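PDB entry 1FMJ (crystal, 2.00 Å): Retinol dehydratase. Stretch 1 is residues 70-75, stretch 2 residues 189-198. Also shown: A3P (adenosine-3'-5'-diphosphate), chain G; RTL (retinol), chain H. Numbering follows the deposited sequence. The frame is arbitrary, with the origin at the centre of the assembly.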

# COMPACT_ATOMS: atom_id res chain seq x y z
N SER A 70 -3.37 -3.24 -3.34
CA SER A 70 -2.25 -4.14 -3.10
C SER A 70 -1.94 -4.21 -1.64
O SER A 70 -2.44 -3.40 -0.85
N TYR A 71 -1.11 -5.18 -1.26
CA TYR A 71 -0.66 -5.21 0.12
C TYR A 71 0.50 -4.21 -0.06
O TYR A 71 1.21 -4.27 -1.07
N GLN A 72 0.71 -3.32 0.89
CA GLN A 72 1.76 -2.30 0.75
C GLN A 72 3.16 -2.77 0.36
O GLN A 72 3.60 -3.86 0.74
N ARG A 73 3.84 -1.92 -0.40
CA ARG A 73 5.21 -2.14 -0.86
C ARG A 73 5.31 -3.24 -1.91
O ARG A 73 6.34 -3.89 -2.04
N SER A 74 4.22 -3.43 -2.65
CA SER A 74 4.17 -4.46 -3.68
C SER A 74 4.20 -3.91 -5.09
O SER A 74 4.03 -4.66 -6.05
N GLY A 75 4.40 -2.60 -5.23
CA GLY A 75 4.44 -2.00 -6.56
C GLY A 75 3.28 -1.08 -6.90
O GLY A 75 2.99 -0.83 -8.07
N ASP A 189 10.32 -9.99 0.16
CA ASP A 189 10.80 -8.68 -0.26
C ASP A 189 9.84 -7.59 0.23
O ASP A 189 10.24 -6.45 0.46
N VAL A 190 8.57 -7.94 0.34
CA VAL A 190 7.55 -7.03 0.83
C VAL A 190 7.88 -6.72 2.29
O VAL A 190 7.76 -5.57 2.75
N ALA A 191 8.30 -7.75 3.03
CA ALA A 191 8.64 -7.59 4.43
C ALA A 191 9.84 -6.64 4.55
O ALA A 191 9.83 -5.73 5.37
N VAL A 192 10.86 -6.86 3.73
CA VAL A 192 12.05 -6.00 3.75
C VAL A 192 11.65 -4.57 3.37
O VAL A 192 12.05 -3.61 4.03
N SER A 193 10.85 -4.41 2.33
CA SER A 193 10.45 -3.07 1.92
C SER A 193 9.55 -2.42 2.97
O SER A 193 9.61 -1.20 3.18
N SER A 194 8.71 -3.22 3.62
CA SER A 194 7.82 -2.70 4.64
C SER A 194 8.64 -2.29 5.86
O SER A 194 8.31 -1.33 6.54
N PHE A 195 9.70 -3.04 6.13
CA PHE A 195 10.57 -2.73 7.26
C PHE A 195 11.13 -1.32 7.07
O PHE A 195 11.00 -0.48 7.95
N HIS A 196 11.74 -1.08 5.91
CA HIS A 196 12.33 0.21 5.59
C HIS A 196 11.34 1.35 5.55
O HIS A 196 11.66 2.48 5.93
N HIS A 197 10.14 1.05 5.06
CA HIS A 197 9.09 2.03 4.98
C HIS A 197 8.64 2.43 6.39
O HIS A 197 8.28 3.59 6.63
N ALA A 198 8.66 1.47 7.32
CA ALA A 198 8.27 1.76 8.70
C ALA A 198 9.34 2.66 9.31
O ALA A 198 9.05 3.54 10.11

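How does the loop first meet the helix? S70 lies out of reach, but Y71 points toward the helix with chi1 t, and the edge of its ring, near its plane, meets V190: CD2 of Y71 is 3.5 Å from CG1 of V190, an apolar contact.

What brings Q72 into play? Its CA-to-CB bond points sideways, yet the p, t rotamer carries the amide end nearer. Water 1 donates to Q72 OE1 (2.9 Å) and S194 O (3.0 Å) and hydrogen-bonds H197 ND1 (2.8 Å), so one water ties the amide to the helix. S194, chi1 m, gives its own OG proton to V190 O at 2.7 Å.

Why does R73 dominate? Pointing toward the helix in an m, m, m rotamer, it has the largest covered area. Its NE donates to S193 OG (2.8 Å), while S193, chi1 t, donates the proton of that OG to A3P O1P (2.6 Å). The guanidinium lies between H197 CB on one face and A3P C5' on the opposite face. R73 NH2 donates to water 2 (2.8 Å).

How does the loop finish? S74, chi1 m, donates its OG proton back to Y71 O (2.7 Å), a bond within the loop, and the same OG lies 3.7 Å from V190 CG2. G75 misses the helix; its N donates to A3P O5P at 3.1 Å.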

# COMPACT_ATOMS: atom_id res chain seq x y z
CB SER A 70 -1.00 -3.57 -3.77
OG SER A 70 -0.66 -2.35 -3.13
CB TYR A 71 -0.10 -6.56 0.54
CG TYR A 71 0.44 -6.45 1.94
CD1 TYR A 71 -0.42 -6.51 3.04
CD2 TYR A 71 1.77 -6.11 2.16
CE1 TYR A 71 0.04 -6.21 4.32
CE2 TYR A 71 2.23 -5.81 3.43
CZ TYR A 71 1.36 -5.85 4.51
OH TYR A 71 1.80 -5.46 5.74
CB GLN A 72 1.86 -1.45 2.01
CG GLN A 72 2.25 -2.21 3.28
CD GLN A 72 2.81 -1.29 4.35
OE1 GLN A 72 4.01 -1.30 4.64
NE2 GLN A 72 1.95 -0.47 4.95
CB ARG A 73 6.12 -2.46 0.34
CG ARG A 73 6.04 -1.41 1.45
CD ARG A 73 6.24 0.00 0.92
NE ARG A 73 7.65 0.33 0.63
CZ ARG A 73 8.03 1.41 -0.03
NH1 ARG A 73 7.12 2.26 -0.47
NH2 ARG A 73 9.32 1.68 -0.23
CB SER A 74 2.91 -5.30 -3.51
OG SER A 74 2.91 -5.96 -2.26
CB ASP A 189 10.90 -8.60 -1.79
CG ASP A 189 12.04 -9.43 -2.33
OD1 ASP A 189 13.09 -9.49 -1.65
OD2 ASP A 189 11.90 -10.00 -3.44
CB VAL A 190 6.13 -7.68 0.77
CG1 VAL A 190 5.13 -6.84 1.52
CG2 VAL A 190 5.68 -7.84 -0.68
CB ALA A 191 8.98 -8.94 5.05
CB VAL A 192 13.13 -6.50 2.77
CG1 VAL A 192 14.27 -5.46 2.66
CG2 VAL A 192 13.71 -7.80 3.26
CB SER A 193 9.74 -3.08 0.57
OG SER A 193 9.47 -1.75 0.14
CB SER A 194 6.77 -3.75 5.01
OG SER A 194 5.88 -3.98 3.94
CB PHE A 195 11.72 -3.76 7.33
CG PHE A 195 12.86 -3.35 8.25
CD1 PHE A 195 12.68 -3.29 9.63
CD2 PHE A 195 14.11 -3.05 7.72
CE1 PHE A 195 13.75 -2.94 10.47
CE2 PHE A 195 15.18 -2.71 8.55
CZ PHE A 195 15.00 -2.66 9.93
CB HIS A 196 13.05 0.15 4.24
CG HIS A 196 14.40 -0.48 4.32
ND1 HIS A 196 15.49 0.16 4.88
CD2 HIS A 196 14.84 -1.70 3.93
CE1 HIS A 196 16.54 -0.64 4.83
NE2 HIS A 196 16.17 -1.78 4.26
CB HIS A 197 7.92 1.46 4.19
CG HIS A 197 6.72 2.36 4.14
ND1 HIS A 197 5.68 2.26 5.04
CD2 HIS A 197 6.39 3.36 3.29
CE1 HIS A 197 4.76 3.17 4.75
NE2 HIS A 197 5.17 3.85 3.69
CB ALA A 198 8.13 0.47 9.49
P1 A3P G . 11.82 -1.71 -2.52
O1P A3P G . 11.67 -1.28 -1.12
O2P A3P G . 12.82 -0.88 -3.23
O3P A3P G . 12.21 -3.13 -2.58
P2 A3P G . 4.60 0.52 -3.17
O4P A3P G . 4.52 1.58 -4.20
O5P A3P G . 3.45 -0.40 -3.27
O6P A3P G . 4.68 1.14 -1.82
O5' A3P G . 5.92 -0.32 -3.42
C5' A3P G . 7.20 0.27 -3.36
C4' A3P G . 8.27 -0.69 -3.91
O4' A3P G . 8.32 -0.52 -5.35
C3' A3P G . 9.67 -0.34 -3.41
O3' A3P G . 10.42 -1.57 -3.26
C2' A3P G . 10.14 0.62 -4.48
O2' A3P G . 11.52 0.97 -4.50
C1' A3P G . 9.64 -0.09 -5.72
N9 A3P G . 9.58 0.79 -6.90
C8 A3P G . 9.04 2.06 -7.02
N7 A3P G . 9.14 2.59 -8.21
C5 A3P G . 9.79 1.61 -8.94
C6 A3P G . 10.22 1.52 -10.32
N6 A3P G . 10.02 2.50 -11.20
N1 A3P G . 10.85 0.36 -10.74
C2 A3P G . 11.07 -0.68 -9.86
N3 A3P G . 10.71 -0.71 -8.54
C4 A3P G . 10.08 0.47 -8.14
C1 RTL H . 3.09 10.19 10.42
C2 RTL H . 2.69 10.31 11.93
C3 RTL H . 1.36 11.02 12.14
C4 RTL H . 0.36 11.69 11.21
C5 RTL H . 0.92 11.50 9.80
C6 RTL H . 2.09 10.85 9.39
C7 RTL H . 2.50 10.73 7.96
C8 RTL H . 2.02 9.77 7.11
C9 RTL H . 2.42 9.65 5.70
C10 RTL H . 1.85 8.62 4.97
C11 RTL H . 2.04 8.24 3.55
C12 RTL H . 2.25 6.89 3.42
C13 RTL H . 2.49 5.96 2.29
C14 RTL H . 2.71 4.61 2.21
C15 RTL H . 1.56 3.72 1.96
O1 RTL H . 1.32 3.55 0.62
C16 RTL H . 3.21 8.66 10.29
C17 RTL H . 4.51 10.79 10.40
C18 RTL H . -0.02 12.17 8.78
C19 RTL H . 3.44 10.63 5.09
C20 RTL H . 2.49 6.81 1.02
O HOH W 1 5.62 0.03 6.67
O HOH W 2 11.10 0.47 1.53